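Hypothetical protein PH0435 (Pyrococcus horikoshii, PDB 2YV4) is of unknown function but carries the C-terminal Sua5 domain of a putative threonylcarbamoyl-AMP synthase, a family linked to threonylcarbamoyl modification of tRNA. Local coordinates at residues A[15-19]-A[101-105]. Coordinates in Å, arbitrary orientation, origin at the centre of the assembly. Residue numbers count along the deposited sequence, not the author numbering.
Sequences KVKGK and KIVKA
Residues 15-19 form regular helix (phi/psi near -65/-42, Lys19 N to Lys15 O 2.9 Å), whereas 101-104 are extended (phi/psi from -96/149 at Lys101 to -77/126 at Lys104) as an outermost strand of the five-stranded parallel sheet (order 3-2-4-1-5) of an alpha/beta fold. Its backbone is hydrogen-bonded in parallel to strand 5-11; because both run the same way and 5-11 leads into helix 13-29, the C-terminus emerges beside this helix's first turns; CA atoms of Val16 and Ala105 approach to 5.0 Å. No direct hydrogen bond joins the segments, and 239 Å² is buried. Ala105 CB points toward the helix and rests on its backbone, 3.6 Å from both Lys15 C and Val16 N and 3.8 Å from Val16 CG2; Val16 (chi1 t) also packs on Val9, Glu79 and Val81. Lys19, with chi1 t and chi2 and chi3 both p, folds its methylenes over the strand end: CD lies 4.2 Å from Val103 CG1 and CE 3.7 Å from Ala105 OXT, while its ammonium pairs with Glu22. One water donates to Lys15 O at 2.7 Å and, weakly, to Ala105 OXT at 3.4 Å.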
loop_
_atom_site.group_PDB
_atom_site.type_symbol
_atom_site.label_atom_id
_atom_site.label_comp_id
_atom_site.label_asym_id
_atom_site.label_seq_id
_atom_site.Cartn_x
_atom_site.Cartn_y
_atom_site.Cartn_z
ATOM N N LYS A 15 -8.365 -10.256 -6.234
ATOM C CA LYS A 15 -8.301 -10.602 -4.818
ATOM C C LYS A 15 -7.671 -9.501 -3.975
ATOM O O LYS A 15 -8.083 -9.266 -2.838
ATOM C CB LYS A 15 -7.500 -11.890 -4.607
ATOM C CG LYS A 15 -8.237 -13.176 -4.956
ATOM C CD LYS A 15 -7.547 -14.371 -4.313
ATOM C CE LYS A 15 -8.301 -15.667 -4.573
ATOM N NZ LYS A 15 -8.325 -16.017 -6.019
ATOM N N VAL A 16 -6.657 -8.839 -4.519
ATOM C CA VAL A 16 -5.994 -7.781 -3.778
ATOM C C VAL A 16 -6.980 -6.662 -3.449
ATOM O O VAL A 16 -7.036 -6.189 -2.317
ATOM C CB VAL A 16 -4.801 -7.214 -4.571
ATOM C CG1 VAL A 16 -4.302 -5.935 -3.920
ATOM C CG2 VAL A 16 -3.677 -8.250 -4.624
ATOM N N LYS A 17 -7.766 -6.244 -4.435
ATOM C CA LYS A 17 -8.734 -5.179 -4.206
ATOM C C LYS A 17 -9.690 -5.523 -3.068
ATOM O O LYS A 17 -9.997 -4.671 -2.231
ATOM C CB LYS A 17 -9.511 -4.880 -5.490
ATOM C CG LYS A 17 -8.666 -4.168 -6.547
ATOM C CD LYS A 17 -9.497 -3.721 -7.741
ATOM C CE LYS A 17 -8.648 -2.961 -8.758
ATOM N NZ LYS A 17 -8.087 -1.691 -8.207
ATOM N N GLY A 18 -10.152 -6.770 -3.029
ATOM C CA GLY A 18 -11.054 -7.185 -1.969
ATOM C C GLY A 18 -10.368 -7.241 -0.610
ATOM O O GLY A 18 -10.942 -6.849 0.411
ATOM N N LYS A 19 -9.130 -7.723 -0.593
ATOM C CA LYS A 19 -8.379 -7.825 0.653
ATOM C C LYS A 19 -8.072 -6.439 1.224
ATOM O O LYS A 19 -8.255 -6.201 2.421
ATOM C CB LYS A 19 -7.086 -8.613 0.418
ATOM C CG LYS A 19 -6.168 -8.723 1.640
ATOM C CD LYS A 19 -6.835 -9.423 2.825
ATOM C CE LYS A 19 -7.179 -10.873 2.519
ATOM N NZ LYS A 19 -7.717 -11.564 3.728
ATOM N N LYS A 101 5.233 -5.966 6.477
ATOM C CA LYS A 101 4.442 -7.182 6.563
ATOM C C LYS A 101 3.913 -7.556 5.187
ATOM O O LYS A 101 3.657 -6.689 4.355
ATOM C CB LYS A 101 3.268 -6.958 7.514
ATOM C CG LYS A 101 2.323 -8.139 7.669
ATOM C CD LYS A 101 1.168 -7.728 8.587
ATOM C CE LYS A 101 0.263 -8.889 8.936
ATOM N NZ LYS A 101 -0.886 -8.428 9.758
ATOM N N ILE A 102 3.752 -8.850 4.947
ATOM C CA ILE A 102 3.229 -9.312 3.671
ATOM C C ILE A 102 1.954 -10.097 3.928
ATOM O O ILE A 102 1.949 -11.061 4.693
ATOM C CB ILE A 102 4.235 -10.215 2.932
ATOM C CG1 ILE A 102 5.500 -9.417 2.607
ATOM C CG2 ILE A 102 3.609 -10.762 1.652
ATOM C CD1 ILE A 102 6.574 -10.229 1.918
ATOM N N VAL A 103 0.874 -9.667 3.286
ATOM C CA VAL A 103 -0.420 -10.313 3.431
ATOM C C VAL A 103 -0.875 -10.869 2.089
ATOM O O VAL A 103 -0.966 -10.136 1.104
ATOM C CB VAL A 103 -1.482 -9.318 3.938
ATOM C CG1 VAL A 103 -2.829 -10.006 4.052
ATOM C CG2 VAL A 103 -1.064 -8.755 5.283
ATOM N N LYS A 104 -1.144 -12.170 2.058
ATOM C CA LYS A 104 -1.605 -12.834 0.845
ATOM C C LYS A 104 -3.080 -12.501 0.651
ATOM O O LYS A 104 -3.887 -12.711 1.554
ATOM C CB LYS A 104 -1.426 -14.349 0.982
ATOM C CG LYS A 104 -2.030 -15.166 -0.154
ATOM C CD LYS A 104 -1.847 -16.658 0.095
ATOM C CE LYS A 104 -2.445 -17.487 -1.032
ATOM N NZ LYS A 104 -2.238 -18.946 -0.801
ATOM N N ALA A 105 -3.435 -11.987 -0.524
ATOM C CA ALA A 105 -4.822 -11.620 -0.801
ATOM C C ALA A 105 -5.729 -12.842 -0.925
ATOM O O ALA A 105 -5.205 -13.942 -1.197
ATOM C CB ALA A 105 -4.900 -10.792 -2.075
ATOM O OXT ALA A 105 -6.957 -12.673 -0.763
HETATM O O HOH W 1 -9.765 -10.945 -1.532
#